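Local coordinates for protein glutathione S-transferase (Bombyx mori, PDB 5ZFG) that metabolises the insecticide diazinon and, like other glutathione transferases, probably joins glutathione to electrophilic substrates, at residues Y150-A153 and I158-F161; M168-E171 and D176-K179; I31-G36 and K52-L57; M1-Y6 and Q19-L24; P162-T167 and D196-S201. All coordinates share one frame; numbering follows the deposited sequence.

Contact 1 of 5, residues Y150-A153 and I158-F161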
# COMPACT_ATOMS: atom_id res chain seq x y z
N TYR B 150 -4.59 -5.95 19.46
CA TYR B 150 -4.72 -6.11 18.02
C TYR B 150 -3.64 -5.29 17.30
O TYR B 150 -2.85 -4.58 17.93
CB TYR B 150 -6.12 -5.70 17.56
CG TYR B 150 -7.23 -6.61 18.07
CD1 TYR B 150 -7.54 -7.79 17.42
CD2 TYR B 150 -7.95 -6.27 19.21
CE1 TYR B 150 -8.57 -8.62 17.88
CE2 TYR B 150 -8.97 -7.09 19.69
CZ TYR B 150 -9.28 -8.26 19.02
OH TYR B 150 -10.29 -9.06 19.49
N ALA B 151 -3.63 -5.40 15.97
CA ALA B 151 -2.49 -4.88 15.20
C ALA B 151 -2.38 -3.36 15.24
O ALA B 151 -1.27 -2.82 15.18
CB ALA B 151 -2.58 -5.34 13.75
N ALA B 152 -3.50 -2.65 15.33
CA ALA B 152 -3.46 -1.19 15.29
C ALA B 152 -4.13 -0.53 16.48
O ALA B 152 -4.10 0.71 16.58
CB ALA B 152 -4.10 -0.67 13.99
N ALA B 153 -4.74 -1.30 17.37
CA ALA B 153 -5.52 -0.73 18.46
C ALA B 153 -5.83 -1.85 19.43
O ALA B 153 -5.44 -3.00 19.22
CB ALA B 153 -6.79 -0.05 17.95
N ILE B 158 -9.47 -3.02 10.27
CA ILE B 158 -9.17 -3.63 8.98
C ILE B 158 -7.69 -3.96 8.84
O ILE B 158 -7.32 -4.76 7.98
CB ILE B 158 -9.63 -2.76 7.77
CG1 ILE B 158 -9.01 -1.35 7.79
CG2 ILE B 158 -11.18 -2.72 7.65
CD1 ILE B 158 -9.35 -0.54 6.51
N ALA B 159 -6.82 -3.34 9.65
CA ALA B 159 -5.40 -3.68 9.59
C ALA B 159 -5.16 -5.13 10.01
O ALA B 159 -4.17 -5.74 9.58
CB ALA B 159 -4.59 -2.73 10.47
N ASP B 160 -6.05 -5.70 10.82
CA ASP B 160 -5.83 -7.05 11.31
C ASP B 160 -5.97 -8.11 10.22
O ASP B 160 -5.19 -9.06 10.18
CB ASP B 160 -6.79 -7.35 12.46
CG ASP B 160 -6.40 -6.63 13.71
OD1 ASP B 160 -5.37 -7.03 14.30
OD2 ASP B 160 -7.08 -5.64 14.06
N PHE B 161 -6.96 -7.96 9.34
CA PHE B 161 -7.27 -9.04 8.40
C PHE B 161 -6.11 -9.39 7.49
O PHE B 161 -5.78 -10.58 7.38
CB PHE B 161 -8.53 -8.73 7.58
CG PHE B 161 -9.75 -8.45 8.41
CD1 PHE B 161 -10.14 -9.33 9.41
CD2 PHE B 161 -10.48 -7.29 8.19
CE1 PHE B 161 -11.26 -9.04 10.20
CE2 PHE B 161 -11.61 -7.00 8.96
CZ PHE B 161 -11.99 -7.88 9.97
O HOH W 1 -6.34 -3.40 15.12
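D160 turns its carboxylate carbon away from its own carbonyl carbon (chi1 -74°), and Y150 makes the same turn, so the carboxylate comes up against the start of the Y150-A153 loop with the tyrosine ring standing beside it. The two flat groups are steeply inclined, their planes 76° apart, and OD1 lies at the ring's edge rather than over a face. The Y150 CB is 3.6 Å from D160 OD1. Next along the chain, A151 N donates to D160 OD1 at 2.9 Å, a nearly straight bond (160° at the hydrogen) arriving on the syn side and a little out of the carboxylate plane. The second oxygen works through a water, which donates to D160 OD2 at 2.6 Å and accepts from A152 N at 2.9 Å, so two consecutive amides are tied to one carboxylate. Beside these polar bonds, the methyls of A152 and A159 meet at 4.1 Å between their CB atoms.

D160 has further partners: OD1 accepts from W186 NE1 and OD2 from T157 N. The latter bond, with the T157-I158-A159-D160 sequence, is consistent with the N-capping box known at this point of the GST fold. Four donors around a buried carboxylate would probably stabilise its negative charge and fix its rotation, making D160 the hub that joins the incoming loop to the first turn of helix 160-172.

Contact 2 of 5, residues M168-E171 and D176-K179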
# COMPACT_ATOMS: atom_id res chain seq x y z
N MET B 168 -1.67 -16.78 8.64
CA MET B 168 -2.34 -18.05 8.39
C MET B 168 -1.53 -18.93 7.45
O MET B 168 -1.52 -20.16 7.60
CB MET B 168 -3.75 -17.79 7.85
CG MET B 168 -4.48 -19.06 7.35
SD MET B 168 -4.07 -19.48 5.64
CE MET B 168 -5.01 -18.19 4.81
N THR B 169 -0.81 -18.33 6.48
CA THR B 169 -0.04 -19.16 5.56
C THR B 169 1.16 -19.80 6.24
O THR B 169 1.64 -20.84 5.77
CB THR B 169 0.43 -18.37 4.34
OG1 THR B 169 1.45 -17.44 4.73
CG2 THR B 169 -0.74 -17.64 3.66
N LEU B 170 1.66 -19.21 7.33
CA LEU B 170 2.68 -19.90 8.11
C LEU B 170 2.08 -21.12 8.81
O LEU B 170 2.67 -22.21 8.78
CB LEU B 170 3.30 -18.94 9.14
CG LEU B 170 4.11 -17.80 8.51
CD1 LEU B 170 4.37 -16.70 9.53
CD2 LEU B 170 5.44 -18.31 7.93
N GLU B 171 0.90 -20.96 9.41
CA GLU B 171 0.26 -22.13 10.01
C GLU B 171 -0.02 -23.21 8.97
O GLU B 171 0.10 -24.41 9.27
CB GLU B 171 -1.04 -21.75 10.73
CG GLU B 171 -1.66 -22.97 11.46
CD GLU B 171 -2.97 -22.68 12.18
OE1 GLU B 171 -3.43 -21.52 12.22
OE2 GLU B 171 -3.55 -23.65 12.73
N ASP B 176 6.47 -23.04 12.87
CA ASP B 176 6.35 -22.67 14.28
C ASP B 176 6.77 -21.22 14.47
O ASP B 176 7.94 -20.88 14.22
CB ASP B 176 7.19 -23.60 15.15
CG ASP B 176 7.27 -23.15 16.61
OD1 ASP B 176 6.32 -22.52 17.13
OD2 ASP B 176 8.31 -23.42 17.23
N PHE B 177 5.84 -20.38 14.90
CA PHE B 177 6.15 -18.98 15.20
C PHE B 177 5.79 -18.65 16.65
O PHE B 177 5.58 -17.49 16.99
CB PHE B 177 5.49 -18.02 14.21
CG PHE B 177 3.98 -18.20 14.03
CD1 PHE B 177 3.09 -17.40 14.73
CD2 PHE B 177 3.48 -19.10 13.10
CE1 PHE B 177 1.70 -17.54 14.55
CE2 PHE B 177 2.10 -19.25 12.90
CZ PHE B 177 1.21 -18.47 13.62
N SER B 178 5.75 -19.67 17.51
CA SER B 178 5.32 -19.46 18.89
C SER B 178 6.32 -18.64 19.70
O SER B 178 5.94 -18.02 20.70
CB SER B 178 5.07 -20.80 19.59
OG SER B 178 6.23 -21.61 19.56
N LYS B 179 7.59 -18.61 19.28
CA LYS B 179 8.56 -17.77 19.97
C LYS B 179 8.22 -16.29 19.85
O LYS B 179 8.70 -15.49 20.66
CB LYS B 179 9.97 -18.04 19.44
CG LYS B 179 10.28 -17.47 18.07
CD LYS B 179 11.79 -17.25 17.89
CE LYS B 179 12.24 -17.50 16.46
NZ LYS B 179 13.73 -17.69 16.36
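As helix 160-172 runs out, the chain turns back so that F177 comes back against L170 and E171, while the closest CA atoms, those of E171 and D176, stay 7.5 Å apart. With chi1 at 53° the phenylalanine CG sits between the backbone N and the carbonyl carbon, and the ring is sent back at the helix. Its CE2 comes within 4.0 Å of L170 CB, which approaches obliquely. The same carbon, CE2, is also 4.1 Å from E171 N, which lies at the ring edge near its plane. Y187 adds an edge-to-face stack on F177, and L136 of helix 126-146 touches both F177 and L170. E171 itself looks elsewhere: its OE1 accepts from Y187 OH and forms a salt bridge with K191.

The loop holds its own shape beside the ring. D176 OD1 takes S178 N at 2.9 Å from above the carboxylate plane and S178 OG, the donor, at 2.6 Å through its syn lone pair. Both bonds to this one oxygen tie D176 to S178 across F177. The result is an Asx turn in the link between helices 160-172 and 181-193, with its aromatic residue turned into the all-helical C-terminal part of the GST fold.

Contact 3 of 5, residues I31-G36 and K52-L57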
# COMPACT_ATOMS: atom_id res chain seq x y z
N ILE B 31 -18.08 -13.83 -6.43
CA ILE B 31 -17.75 -14.50 -7.69
C ILE B 31 -16.39 -15.14 -7.51
O ILE B 31 -15.38 -14.44 -7.35
CB ILE B 31 -17.76 -13.53 -8.89
CG1 ILE B 31 -19.16 -12.96 -9.11
CG2 ILE B 31 -17.29 -14.26 -10.15
CD1 ILE B 31 -19.28 -11.50 -8.82
N ASN B 32 -16.36 -16.47 -7.54
CA ASN B 32 -15.13 -17.23 -7.45
C ASN B 32 -14.46 -17.22 -8.81
O ASN B 32 -14.98 -17.82 -9.76
CB ASN B 32 -15.42 -18.66 -7.01
CG ASN B 32 -15.82 -18.74 -5.57
OD1 ASN B 32 -15.02 -18.43 -4.68
ND2 ASN B 32 -17.07 -19.16 -5.31
N VAL B 33 -13.33 -16.54 -8.92
CA VAL B 33 -12.65 -16.40 -10.20
C VAL B 33 -11.92 -17.71 -10.48
O VAL B 33 -11.27 -18.28 -9.59
CB VAL B 33 -11.69 -15.20 -10.18
CG1 VAL B 33 -10.77 -15.19 -11.42
CG2 VAL B 33 -12.48 -13.89 -10.08
N ASP B 34 -12.04 -18.21 -11.71
CA ASP B 34 -11.44 -19.49 -12.07
C ASP B 34 -9.97 -19.25 -12.43
O ASP B 34 -9.63 -19.00 -13.58
CB ASP B 34 -12.19 -20.15 -13.23
CG ASP B 34 -11.81 -21.61 -13.40
OD1 ASP B 34 -10.70 -22.01 -12.97
OD2 ASP B 34 -12.63 -22.36 -13.98
N PHE B 35 -9.11 -19.32 -11.41
CA PHE B 35 -7.69 -19.03 -11.59
C PHE B 35 -7.03 -20.04 -12.52
O PHE B 35 -6.26 -19.67 -13.43
CB PHE B 35 -7.00 -19.01 -10.23
CG PHE B 35 -5.58 -18.53 -10.27
CD1 PHE B 35 -5.29 -17.18 -10.28
CD2 PHE B 35 -4.53 -19.44 -10.27
CE1 PHE B 35 -3.97 -16.73 -10.29
CE2 PHE B 35 -3.21 -19.00 -10.29
CZ PHE B 35 -2.93 -17.64 -10.30
N GLY B 36 -7.33 -21.33 -12.32
CA GLY B 36 -6.74 -22.37 -13.17
C GLY B 36 -7.10 -22.20 -14.64
O GLY B 36 -6.27 -22.49 -15.52
N LYS B 52 -5.14 -7.08 -13.75
CA LYS B 52 -5.30 -8.53 -13.93
C LYS B 52 -5.01 -9.29 -12.65
O LYS B 52 -4.46 -10.40 -12.68
CB LYS B 52 -4.40 -9.06 -15.05
CG LYS B 52 -4.43 -8.28 -16.34
CD LYS B 52 -3.69 -9.10 -17.42
CE LYS B 52 -4.06 -8.66 -18.82
NZ LYS B 52 -5.51 -8.82 -19.11
N GLU B 53 -5.36 -8.72 -11.50
CA GLU B 53 -5.12 -9.38 -10.24
C GLU B 53 -6.45 -9.52 -9.51
O GLU B 53 -7.43 -8.86 -9.83
CB GLU B 53 -4.11 -8.60 -9.38
CG GLU B 53 -2.73 -8.49 -10.05
CD GLU B 53 -1.85 -7.41 -9.43
OE1 GLU B 53 -2.38 -6.53 -8.71
OE2 GLU B 53 -0.63 -7.44 -9.69
N ILE B 54 -6.43 -10.39 -8.50
CA ILE B 54 -7.61 -10.71 -7.70
C ILE B 54 -7.33 -10.26 -6.27
O ILE B 54 -6.25 -10.58 -5.75
CB ILE B 54 -7.89 -12.22 -7.77
CG1 ILE B 54 -7.81 -12.72 -9.22
CG2 ILE B 54 -9.19 -12.60 -7.11
CD1 ILE B 54 -7.63 -14.22 -9.33
N PRO B 55 -8.27 -9.61 -5.55
CA PRO B 55 -9.66 -9.35 -5.92
C PRO B 55 -9.94 -8.05 -6.66
O PRO B 55 -9.08 -7.17 -6.77
CB PRO B 55 -10.36 -9.34 -4.56
CG PRO B 55 -9.36 -8.68 -3.66
CD PRO B 55 -8.03 -9.27 -4.13
N VAL B 56 -11.18 -7.90 -7.14
CA VAL B 56 -11.69 -6.62 -7.62
C VAL B 56 -13.14 -6.50 -7.18
O VAL B 56 -13.88 -7.49 -7.15
CB VAL B 56 -11.52 -6.45 -9.15
CG1 VAL B 56 -12.31 -7.51 -9.95
CG2 VAL B 56 -11.90 -5.04 -9.59
N LEU B 57 -13.53 -5.30 -6.77
CA LEU B 57 -14.89 -4.99 -6.32
C LEU B 57 -15.64 -4.26 -7.42
O LEU B 57 -15.09 -3.37 -8.08
CB LEU B 57 -14.85 -4.12 -5.06
CG LEU B 57 -16.15 -3.84 -4.32
CD1 LEU B 57 -16.57 -5.03 -3.48
CD2 LEU B 57 -15.99 -2.58 -3.45
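The CD1 methyl of I54 makes the closest approaches here, touching V33 and F35 from different directions. V33 and I54 reach toward each other tip to tip, with V33 CG1 3.9 Å from I54 CD1. F35 presents a ring edge instead: its CD1 is also 3.9 Å from I54 CD1, and the methyl lies near the ring plane. The valine branch that touches is the one placed anti to the backbone N (chi1 170°), and F35 uses the same setting to swing its ring across to the isoleucine.

In the next shell, H40 stacks on the F35 ring and also touches V33 and I54, while Y45 of helix 43-48 packs against both aliphatic residues. The backbones are held separately. D34, centre of an inverse gamma turn, gives its N to E39 OE1 and accepts A37 N at OD1; E53 O receives Y45 OH and N49 ND2.

Beyond these lie the two strands, 29-32 and 56-59, set on either side of strand 3-7 in the sheet, so the contact spans their loop ends rather than paired neighbours. The peptide bond from I54 to P55 is cis, the cis-proline loop characteristic of thioredoxin-like folds; in glutathione transferases this loop generally borders the glutathione site.

Contact 4 of 5, residues M1-Y6 and Q19-L24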
# COMPACT_ATOMS: atom_id res chain seq x y z
N MET B 1 -27.94 -7.35 -2.51
CA MET B 1 -26.48 -7.30 -2.52
C MET B 1 -25.96 -7.08 -3.94
O MET B 1 -25.32 -7.97 -4.51
CB MET B 1 -25.89 -8.58 -1.94
N VAL B 2 -26.24 -5.90 -4.51
CA VAL B 2 -25.74 -5.55 -5.84
C VAL B 2 -24.24 -5.31 -5.82
O VAL B 2 -23.63 -5.12 -6.89
CB VAL B 2 -26.51 -4.33 -6.40
CG1 VAL B 2 -25.99 -3.03 -5.81
CG2 VAL B 2 -26.48 -4.30 -7.94
N LEU B 3 -23.61 -5.31 -4.65
CA LEU B 3 -22.16 -5.20 -4.54
C LEU B 3 -21.52 -6.55 -4.86
O LEU B 3 -21.90 -7.57 -4.29
CB LEU B 3 -21.80 -4.76 -3.13
CG LEU B 3 -20.36 -4.49 -2.71
CD1 LEU B 3 -19.77 -3.41 -3.59
CD2 LEU B 3 -20.33 -4.03 -1.28
N LYS B 4 -20.54 -6.55 -5.77
CA LYS B 4 -19.98 -7.79 -6.29
C LYS B 4 -18.48 -7.84 -6.02
O LYS B 4 -17.76 -6.88 -6.31
CB LYS B 4 -20.23 -7.90 -7.79
CG LYS B 4 -21.73 -7.96 -8.17
CD LYS B 4 -21.91 -8.20 -9.65
CE LYS B 4 -23.33 -7.88 -10.11
NZ LYS B 4 -23.54 -8.37 -11.50
N LEU B 5 -18.02 -8.97 -5.47
CA LEU B 5 -16.59 -9.18 -5.21
C LEU B 5 -16.08 -10.35 -6.04
O LEU B 5 -16.53 -11.49 -5.86
CB LEU B 5 -16.33 -9.45 -3.73
CG LEU B 5 -14.86 -9.66 -3.39
CD1 LEU B 5 -14.10 -8.33 -3.50
CD2 LEU B 5 -14.72 -10.24 -1.98
N TYR B 6 -15.11 -10.07 -6.90
CA TYR B 6 -14.40 -11.10 -7.64
C TYR B 6 -13.17 -11.53 -6.84
O TYR B 6 -12.28 -10.72 -6.60
CB TYR B 6 -14.02 -10.58 -9.03
CG TYR B 6 -15.24 -10.27 -9.86
CD1 TYR B 6 -15.72 -11.18 -10.79
CD2 TYR B 6 -15.96 -9.08 -9.69
CE1 TYR B 6 -16.85 -10.92 -11.54
CE2 TYR B 6 -17.10 -8.80 -10.44
CZ TYR B 6 -17.54 -9.73 -11.37
OH TYR B 6 -18.67 -9.47 -12.12
N GLN B 19 -13.71 -10.93 4.95
CA GLN B 19 -13.85 -10.77 6.40
C GLN B 19 -14.36 -9.37 6.76
O GLN B 19 -15.27 -9.23 7.58
CB GLN B 19 -12.52 -11.06 7.09
CG GLN B 19 -12.11 -12.52 6.98
CD GLN B 19 -10.74 -12.74 7.54
OE1 GLN B 19 -9.81 -11.97 7.23
NE2 GLN B 19 -10.59 -13.76 8.37
N ALA B 20 -13.81 -8.34 6.12
CA ALA B 20 -14.29 -6.98 6.38
C ALA B 20 -15.77 -6.82 6.00
O ALA B 20 -16.55 -6.23 6.76
CB ALA B 20 -13.44 -5.96 5.63
N LEU B 21 -16.16 -7.31 4.82
CA LEU B 21 -17.55 -7.20 4.40
C LEU B 21 -18.47 -7.92 5.38
O LEU B 21 -19.54 -7.41 5.73
CB LEU B 21 -17.74 -7.77 3.00
CG LEU B 21 -17.18 -6.94 1.83
CD1 LEU B 21 -16.96 -7.84 0.62
CD2 LEU B 21 -18.11 -5.76 1.49
N VAL B 22 -18.05 -9.10 5.86
CA VAL B 22 -18.85 -9.86 6.82
C VAL B 22 -18.89 -9.14 8.16
O VAL B 22 -19.97 -8.99 8.76
CB VAL B 22 -18.29 -11.29 6.94
CG1 VAL B 22 -18.90 -12.04 8.12
CG2 VAL B 22 -18.51 -12.05 5.63
N ALA B 23 -17.74 -8.66 8.65
CA ALA B 23 -17.71 -7.97 9.94
C ALA B 23 -18.56 -6.71 9.92
O ALA B 23 -19.21 -6.36 10.92
CB ALA B 23 -16.27 -7.62 10.31
N LEU B 24 -18.60 -6.02 8.79
CA LEU B 24 -19.36 -4.79 8.66
C LEU B 24 -20.82 -5.04 8.30
O LEU B 24 -21.60 -4.08 8.24
CB LEU B 24 -18.73 -3.88 7.61
CG LEU B 24 -17.38 -3.29 8.04
CD1 LEU B 24 -16.83 -2.41 6.93
CD2 LEU B 24 -17.56 -2.51 9.32
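L21 opens its isobutyl fork toward the strand, one methyl for each of two leucines. Its CD2 meets L3 CD2 at 3.9 Å, while its CD1 faces L5 CD2 at the slightly looser 4.2 Å. Each strand leucine lies aslant to L21, so the touching is methyl on methyl and neither strand leucine runs alongside L21. L3 and L5 are two residues apart on the strand and extend from the same face; both hold CG opposite the backbone N (chi1 -177° and -179°), which carries the CD2 groups out to the helix. L21 is turned the other way, its CG opposite the carbonyl carbon, and its single fork bridges the two. The backbones stay well separated, with the CA atoms of L5 and L21 9.9 Å apart, and the leucines fill the interval with purely apolar packing.

Strand 3-7, helix 12-23 and strand 29-32 form a beta-alpha-beta crossover, and this contact packs its helix on its first strand. L3 and L5 bond through the backbone to E29 and I31 of the parallel neighbour. The apolar layer extends beyond these three: L3 touches L57 of strand 56-59, L21 touches F28 just ahead of strand 29-32, and I74 brings helix 67-78 against L21 on the same face of the sheet.

Contact 5 of 5, residues P162-T167 and D196-S201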
# COMPACT_ATOMS: atom_id res chain seq x y z
N PRO B 162 -5.44 -8.44 6.81
CA PRO B 162 -4.32 -8.85 5.96
C PRO B 162 -3.21 -9.50 6.75
O PRO B 162 -2.63 -10.49 6.28
CB PRO B 162 -3.89 -7.53 5.28
CG PRO B 162 -5.14 -6.66 5.33
CD PRO B 162 -5.73 -7.00 6.67
N LEU B 163 -2.92 -9.01 7.96
CA LEU B 163 -1.85 -9.63 8.74
C LEU B 163 -2.26 -11.01 9.23
O LEU B 163 -1.44 -11.94 9.26
CB LEU B 163 -1.46 -8.73 9.91
CG LEU B 163 -0.89 -7.35 9.51
CD1 LEU B 163 -0.90 -6.37 10.68
CD2 LEU B 163 0.52 -7.53 8.94
N ILE B 164 -3.54 -11.18 9.60
CA ILE B 164 -4.02 -12.50 10.02
C ILE B 164 -3.83 -13.50 8.89
O ILE B 164 -3.29 -14.59 9.07
CB ILE B 164 -5.49 -12.43 10.46
CG1 ILE B 164 -5.62 -11.83 11.87
CG2 ILE B 164 -6.11 -13.85 10.36
CD1 ILE B 164 -5.07 -12.73 12.97
N ASN B 165 -4.27 -13.13 7.69
CA ASN B 165 -4.21 -14.05 6.57
C ASN B 165 -2.79 -14.28 6.06
O ASN B 165 -2.50 -15.36 5.53
CB ASN B 165 -5.15 -13.54 5.48
CG ASN B 165 -6.60 -13.67 5.90
OD1 ASN B 165 -7.03 -14.77 6.28
ND2 ASN B 165 -7.35 -12.58 5.85
N SER B 166 -1.89 -13.31 6.21
CA SER B 166 -0.48 -13.60 5.96
C SER B 166 0.04 -14.64 6.95
O SER B 166 0.69 -15.62 6.57
CB SER B 166 0.35 -12.31 6.04
OG SER B 166 -0.03 -11.39 5.02
N THR B 167 -0.26 -14.44 8.24
CA THR B 167 0.20 -15.36 9.29
C THR B 167 -0.43 -16.74 9.13
O THR B 167 0.21 -17.75 9.44
CB THR B 167 -0.14 -14.77 10.66
OG1 THR B 167 0.36 -13.41 10.74
CG2 THR B 167 0.49 -15.61 11.78
N ASP B 196 -16.44 -16.79 13.36
CA ASP B 196 -17.04 -16.68 12.04
C ASP B 196 -16.05 -16.11 11.02
O ASP B 196 -15.96 -16.59 9.89
CB ASP B 196 -18.29 -15.80 12.11
CG ASP B 196 -17.99 -14.40 12.65
OD1 ASP B 196 -17.24 -14.28 13.66
OD2 ASP B 196 -18.49 -13.41 12.07
N LEU B 197 -15.30 -15.09 11.42
CA LEU B 197 -14.29 -14.52 10.52
C LEU B 197 -13.14 -15.49 10.30
O LEU B 197 -12.65 -15.64 9.17
CB LEU B 197 -13.79 -13.21 11.10
CG LEU B 197 -14.87 -12.15 11.35
CD1 LEU B 197 -14.24 -10.82 11.80
CD2 LEU B 197 -15.75 -11.96 10.10
N TRP B 198 -12.70 -16.17 11.36
CA TRP B 198 -11.62 -17.13 11.19
C TRP B 198 -12.04 -18.28 10.28
O TRP B 198 -11.21 -18.82 9.54
CB TRP B 198 -11.15 -17.66 12.56
CG TRP B 198 -10.25 -18.84 12.36
CD1 TRP B 198 -10.56 -20.15 12.59
CD2 TRP B 198 -8.95 -18.83 11.76
NE1 TRP B 198 -9.51 -20.96 12.21
CE2 TRP B 198 -8.51 -20.17 11.70
CE3 TRP B 198 -8.11 -17.82 11.28
CZ2 TRP B 198 -7.26 -20.52 11.18
CZ3 TRP B 198 -6.87 -18.17 10.77
CH2 TRP B 198 -6.46 -19.51 10.72
N LYS B 199 -13.33 -18.63 10.25
CA LYS B 199 -13.79 -19.67 9.34
C LYS B 199 -13.42 -19.37 7.90
O LYS B 199 -13.16 -20.29 7.12
CB LYS B 199 -15.31 -19.85 9.44
CG LYS B 199 -15.76 -20.98 10.34
CD LYS B 199 -17.22 -21.33 10.06
CE LYS B 199 -17.66 -22.56 10.84
NZ LYS B 199 -18.11 -22.17 12.21
N ILE B 200 -13.44 -18.09 7.52
CA ILE B 200 -13.04 -17.69 6.17
C ILE B 200 -11.56 -17.99 5.94
O ILE B 200 -11.18 -18.55 4.90
CB ILE B 200 -13.37 -16.19 5.95
CG1 ILE B 200 -14.88 -15.96 5.99
CG2 ILE B 200 -12.80 -15.70 4.61
CD1 ILE B 200 -15.29 -14.49 6.05
N SER B 201 -10.71 -17.65 6.91
CA SER B 201 -9.29 -17.98 6.80
C SER B 201 -9.07 -19.49 6.83
O SER B 201 -8.23 -20.02 6.09
CB SER B 201 -8.51 -17.33 7.94
OG SER B 201 -8.68 -15.93 7.99
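I164 rests its CG2 methyl at the edge of the W198 indole, 4.4 Å from CZ3 and near the ring plane, and the same methyl lies 4.1 Å from S201 OG. The indole NE1 bonds to E202 OE2 within its own helix. This light apolar contact borders a polar one. S201 OG donates to N165 OD1 at 2.6 Å, with an angle of 143° at the amide oxygen and the donor lifted somewhat out of the carbonyl plane. N165 leaves its helix at a slant to the partner; its CG, placed opposite the carbonyl carbon (chi1 -70°), carries the amide round to the serine. The two segments run broadly the same way, 46° between their directions, with axes 10.9 Å apart. They come nearest at N165 and S201, whose CA atoms are 6.4 Å from each other.

On the far side of helix 160-172, T167 OG1 bonds back to L163 O at 2.8 Å. The T167 backbone N reaches that oxygen from the opposite face of the carbonyl plane.

The N165 amide is used at both ends. Its ND2 donates to Q19 OE1 and S16 OG of helix 12-23. With the oxygen receiving a hydroxyl and the nitrogen giving both bonds, the flip of the N165 amide is settled, and its buried polar atoms are satisfied by two different helices.

Contacts 1, 2 and 5 all use helix 160-172: contact 1 at its beginning, contact 5 along its middle and contact 2 near its end. Contacts 1, 2, 4 and 5 are buried; contact 3, with F35 exposed, is only partly so. Contact 5 lies deepest, about 7 Å between its centre and the centre of the chain, and like contact 1 relies on buried hydrogen bonds, whereas contacts 2, 3 and 4 depend on apolar packing. Contacts 3 and 4 share the N-terminal sheet, meeting through backbone pairing with strand 3-7. Q19, on the helix of contact 4, links the sheet domain to contact 5 by hydrogen bonds, while F161 from contact 1 packs on that helix too.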